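Local coordinates for BLUF domain-containing protein (Acinetobacter baumannii, PDB 6W6Z) that probably senses blue light through a bound flavin, as a BLUF photoreceptor linked to the regulation of biofilm formation and iron uptake, at residues A[5-10]-A[49-54]. Sequence-based numbering, arbitrary orientation.
Sequences LCYASQ and FFQCLE. With FMN (flavin mononucleotide), chain B.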
ATOM      1  N   LEU A   5      -9.529   3.557  -1.871  1.00 21.10           N
ATOM      2  CA  LEU A   5      -8.674   4.720  -2.239  1.00 21.03           C
ATOM      3  C   LEU A   5      -7.307   4.158  -2.587  1.00 19.80           C
ATOM      4  O   LEU A   5      -6.755   3.390  -1.768  1.00 19.17           O
ATOM      5  CB  LEU A   5      -8.588   5.718  -1.077  1.00 23.05           C
ATOM      6  CG  LEU A   5      -7.822   7.014  -1.376  1.00 21.45           C
ATOM      7  CD1 LEU A   5      -8.367   8.181  -0.549  1.00 23.89           C
ATOM      8  CD2 LEU A   5      -6.320   6.856  -1.175  1.00 21.44           C
ATOM      9  N   CYS A   6      -6.764   4.554  -3.732  1.00 20.12           N
ATOM     10  CA  CYS A   6      -5.462   4.056  -4.229  1.00 19.55           C
ATOM     11  C   CYS A   6      -4.563   5.257  -4.473  1.00 19.74           C
ATOM     12  O   CYS A   6      -5.038   6.267  -5.038  1.00 18.40           O
ATOM     13  CB  CYS A   6      -5.583   3.227  -5.514  1.00 22.00           C
ATOM     14  SG  CYS A   6      -6.652   1.765  -5.344  1.00 25.30           S
ATOM     15  N   TYR A   7      -3.294   5.123  -4.132  1.00 17.60           N
ATOM     16  CA  TYR A   7      -2.287   6.149  -4.437  1.00 17.50           C
ATOM     17  C   TYR A   7      -0.947   5.469  -4.616  1.00 19.07           C
ATOM     18  O   TYR A   7      -0.703   4.327  -4.191  1.00 15.93           O
ATOM     19  CB  TYR A   7      -2.286   7.239  -3.356  1.00 17.47           C
ATOM     20  CG  TYR A   7      -1.581   6.777  -2.112  1.00 17.51           C
ATOM     21  CD1 TYR A   7      -0.203   6.896  -1.998  1.00 16.61           C
ATOM     22  CD2 TYR A   7      -2.274   6.118  -1.105  1.00 18.11           C
ATOM     23  CE1 TYR A   7       0.463   6.401  -0.885  1.00 17.97           C
ATOM     24  CE2 TYR A   7      -1.615   5.647   0.025  1.00 19.12           C
ATOM     25  CZ  TYR A   7      -0.239   5.774   0.123  1.00 18.02           C
ATOM     26  OH  TYR A   7       0.419   5.251   1.195  1.00 20.27           O
ATOM     27  N   ALA A   8      -0.043   6.202  -5.248  1.00 19.35           N
ATOM     28  CA  ALA A   8       1.346   5.762  -5.339  1.00 18.94           C
ATOM     29  C   ALA A   8       2.227   6.907  -4.824  1.00 17.30           C
ATOM     30  O   ALA A   8       1.769   8.090  -4.768  1.00 16.93           O
ATOM     31  CB  ALA A   8       1.674   5.315  -6.752  1.00 21.11           C
ATOM     32  N   SER A   9       3.414   6.568  -4.352  1.00 17.14           N
ATOM     33  CA  SER A   9       4.346   7.546  -3.720  1.00 19.41           C
ATOM     34  C   SER A   9       5.790   7.111  -3.970  1.00 18.60           C
ATOM     35  O   SER A   9       6.028   5.942  -4.305  1.00 18.22           O
ATOM     36  CB  SER A   9       4.101   7.685  -2.233  1.00 18.63           C
ATOM     37  OG  SER A   9       4.460   6.483  -1.567  1.00 16.73           O
ATOM     38  N   GLN A  10       6.711   8.053  -3.822  1.00 18.58           N
ATOM     39  CA  GLN A  10       8.167   7.772  -3.868  1.00 20.41           C
ATOM     40  C   GLN A  10       8.657   7.546  -2.438  1.00 19.74           C
ATOM     41  O   GLN A  10       8.317   8.322  -1.495  1.00 17.18           O
ATOM     42  CB  GLN A  10       8.897   8.926  -4.551  1.00 20.95           C
ATOM     43  CG  GLN A  10      10.344   8.583  -4.859  1.00 24.18           C
ATOM     44  CD  GLN A  10      10.503   7.599  -5.997  1.00 29.40           C
ATOM     45  OE1 GLN A  10       9.570   7.327  -6.734  1.00 35.30           O
ATOM     46  NE2 GLN A  10      11.705   7.078  -6.177  1.00 29.28           N
ATOM     47  N   PHE A  49       6.057   3.199  -3.444  1.00 17.22           N
ATOM     48  CA  PHE A  49       4.898   2.480  -2.866  1.00 17.34           C
ATOM     49  C   PHE A  49       3.675   2.601  -3.764  1.00 17.82           C
ATOM     50  O   PHE A  49       3.441   3.576  -4.462  1.00 18.91           O
ATOM     51  CB  PHE A  49       4.553   3.059  -1.502  1.00 15.66           C
ATOM     52  CG  PHE A  49       5.601   2.938  -0.447  1.00 17.11           C
ATOM     53  CD1 PHE A  49       5.788   1.726   0.232  1.00 16.20           C
ATOM     54  CD2 PHE A  49       6.361   4.042  -0.069  1.00 16.26           C
ATOM     55  CE1 PHE A  49       6.703   1.640   1.267  1.00 16.94           C
ATOM     56  CE2 PHE A  49       7.312   3.926   0.938  1.00 18.97           C
ATOM     57  CZ  PHE A  49       7.468   2.726   1.617  1.00 18.73           C
ATOM     58  N   PHE A  50       2.800   1.633  -3.611  1.00 17.29           N
ATOM     59  CA  PHE A  50       1.417   1.696  -4.093  1.00 15.70           C
ATOM     60  C   PHE A  50       0.590   1.229  -2.917  1.00 16.04           C
ATOM     61  O   PHE A  50       1.017   0.244  -2.301  1.00 15.39           O
ATOM     62  CB  PHE A  50       1.177   0.837  -5.334  1.00 15.65           C
ATOM     63  CG  PHE A  50      -0.299   0.691  -5.640  1.00 16.59           C
ATOM     64  CD1 PHE A  50      -1.101  -0.218  -4.952  1.00 16.66           C
ATOM     65  CD2 PHE A  50      -0.912   1.564  -6.524  1.00 18.21           C
ATOM     66  CE1 PHE A  50      -2.462  -0.301  -5.201  1.00 18.19           C
ATOM     67  CE2 PHE A  50      -2.278   1.464  -6.792  1.00 20.96           C
ATOM     68  CZ  PHE A  50      -3.056   0.558  -6.108  1.00 18.65           C
ATOM     69  N   GLN A  51      -0.448   1.961  -2.547  1.00 17.08           N
ATOM     70  CA  GLN A  51      -1.318   1.469  -1.471  1.00 17.07           C
ATOM     71  C   GLN A  51      -2.771   1.562  -1.891  1.00 17.86           C
ATOM     72  O   GLN A  51      -3.185   2.555  -2.532  1.00 18.57           O
ATOM     73  CB  GLN A  51      -1.058   2.212  -0.168  1.00 17.91           C
ATOM     74  CG  GLN A  51      -1.728   1.541   1.006  1.00 18.94           C
ATOM     75  CD  GLN A  51      -1.405   2.183   2.330  1.00 19.15           C
ATOM     76  OE1 GLN A  51      -1.282   3.408   2.427  1.00 22.01           O
ATOM     77  NE2 GLN A  51      -1.217   1.350   3.352  1.00 19.47           N
ATOM     78  N   CYS A  52      -3.557   0.588  -1.463  1.00 17.53           N
ATOM     79  CA  CYS A  52      -5.025   0.642  -1.570  1.00 22.34           C
ATOM     80  C   CYS A  52      -5.596   0.506  -0.163  1.00 22.12           C
ATOM     81  O   CYS A  52      -5.125  -0.374   0.579  1.00 20.29           O
ATOM     82  CB  CYS A  52      -5.430  -0.416  -2.592  1.00 28.32           C
ATOM     83  SG  CYS A  52      -7.142  -0.969  -2.441  1.00 39.52           S
ATOM     84  N   LEU A  53      -6.472   1.440   0.235  1.00 20.04           N
ATOM     85  CA  LEU A  53      -7.195   1.447   1.521  1.00 21.41           C
ATOM     86  C   LEU A  53      -8.673   1.171   1.246  1.00 21.86           C
ATOM     87  O   LEU A  53      -9.235   1.827   0.337  1.00 21.45           O
ATOM     88  CB  LEU A  53      -7.030   2.810   2.196  1.00 22.22           C
ATOM     89  CG  LEU A  53      -5.587   3.289   2.422  1.00 21.94           C
ATOM     90  CD1 LEU A  53      -5.574   4.729   2.905  1.00 21.84           C
ATOM     91  CD2 LEU A  53      -4.882   2.380   3.412  1.00 23.56           C
ATOM     92  N   GLU A  54      -9.293   0.302   2.038  1.00 22.56           N
ATOM     93  CA  GLU A  54     -10.742  -0.018   1.916  1.00 25.53           C
ATOM     94  C   GLU A  54     -11.424   0.201   3.257  1.00 27.28           C
ATOM     95  O   GLU A  54     -10.903  -0.343   4.256  1.00 28.70           O
ATOM     96  CB  GLU A  54     -11.002  -1.491   1.567  1.00 29.77           C
ATOM     97  CG  GLU A  54     -10.514  -1.920   0.215  1.00 31.68           C
ATOM     98  CD  GLU A  54     -10.569  -3.432  -0.056  1.00 32.74           C
ATOM     99  OE1 GLU A  54     -10.698  -4.230   0.887  1.00 42.77           O
ATOM    100  OE2 GLU A  54     -10.448  -3.807  -1.209  1.00 35.50           O
TER
HETATM  101  N1  FMN B 201      -0.836   4.069   8.946  1.00 20.53           N
HETATM  102  C2  FMN B 201      -1.978   3.394   9.158  1.00 23.19           C
HETATM  103  O2  FMN B 201      -2.565   3.568  10.273  1.00 22.76           O
HETATM  104  N3  FMN B 201      -2.569   2.664   8.188  1.00 20.03           N
HETATM  105  C4  FMN B 201      -2.023   2.493   6.973  1.00 20.24           C
HETATM  106  O4  FMN B 201      -2.537   1.799   6.099  1.00 19.85           O
HETATM  107  C4A FMN B 201      -0.750   3.143   6.695  1.00 18.76           C
HETATM  108  N5  FMN B 201      -0.119   3.025   5.545  1.00 18.16           N
HETATM  109  C5A FMN B 201       1.026   3.729   5.358  1.00 18.46           C
HETATM  110  C6  FMN B 201       1.670   3.584   4.150  1.00 17.64           C
HETATM  111  C7  FMN B 201       2.825   4.297   3.882  1.00 19.16           C
HETATM  112  C7M FMN B 201       3.484   4.081   2.554  1.00 18.43           C
HETATM  113  C8  FMN B 201       3.482   5.101   4.927  1.00 17.95           C
HETATM  114  C8M FMN B 201       4.783   5.815   4.587  1.00 18.66           C
HETATM  115  C9  FMN B 201       2.827   5.246   6.138  1.00 18.75           C
HETATM  116  C9A FMN B 201       1.649   4.552   6.390  1.00 19.37           C
HETATM  117  N10 FMN B 201       1.001   4.621   7.617  1.00 19.94           N
HETATM  118  C10 FMN B 201      -0.198   3.954   7.774  1.00 19.66           C
HETATM  119  C1' FMN B 201       1.532   5.412   8.778  1.00 23.39           C
HETATM  120  C2' FMN B 201       0.948   6.791   8.985  1.00 25.96           C
HETATM  121  O2' FMN B 201       1.498   7.674   7.994  1.00 24.35           O
HETATM  122  C3' FMN B 201       1.353   7.267  10.405  1.00 34.49           C
HETATM  123  O3' FMN B 201       2.741   7.028  10.667  1.00 31.72           O
HETATM  124  C4' FMN B 201       0.642   6.523  11.517  1.00 40.50           C
HETATM  125  O4' FMN B 201      -0.787   6.587  11.306  1.00 44.82           O
HETATM  126  C5' FMN B 201       0.962   7.161  12.891  1.00 52.21           C
HETATM  127  O5' FMN B 201       0.509   8.527  13.009  1.00 56.75           O
HETATM  128  P   FMN B 201       0.639   9.412  14.392  1.00 61.03           P
HETATM  129  O1P FMN B 201       1.951  10.151  14.204  1.00 66.53           O
HETATM  130  O2P FMN B 201      -0.614  10.267  14.327  1.00 61.78           O
HETATM  131  O3P FMN B 201       0.679   8.441  15.559  1.00 65.04           O
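Leu5 and Leu53 face each other in an antiparallel strand pairing that illustrates how a BLUF sheet carries its flavin on one face, their backbones joined by two hydrogen bonds, Leu5 N to Leu53 O and Leu53 N to Leu5 O. On the other face Cys6 SG lies 3.7 Å from Cys52 CB, and Cys6 CB touches Phe50 CZ at the same distance, the sulfur lying oblique to that ring. Tyr7 exchanges two backbone hydrogen bonds with Gln51 and returns to the flavin face. CG between the backbone N and carbonyl carbon (chi1 77°) brings its ring up beside the extended Gln51 side chain, and Tyr7 OH donates to Gln51 OE1 (2.8 Å) from above the amide plane, 39° out of it. The amide is thereby gripped at both ends: Gln51 NE2 gives flavin N5 a bond of 3.0 Å and O4 a weak one. This Tyr–Gln–flavin hydrogen-bond chain is the hallmark of BLUF photoreceptors. Past Ala8, Ser9 pairs with Phe49 through two backbone bonds, while Ser9 OG, bonded to His73, meets the Phe49 ring edge 3.4 Å from CD2. The flavin methyl C7M sits over the centre of one face of the Phe49 ring, 3.8 Å above its plane. Strands 73-83 and 39-45 flank the pair; helix 57-67 packs against Leu5, Tyr7 and Gln51, and helix 125-134 covers Phe50 and Cys52.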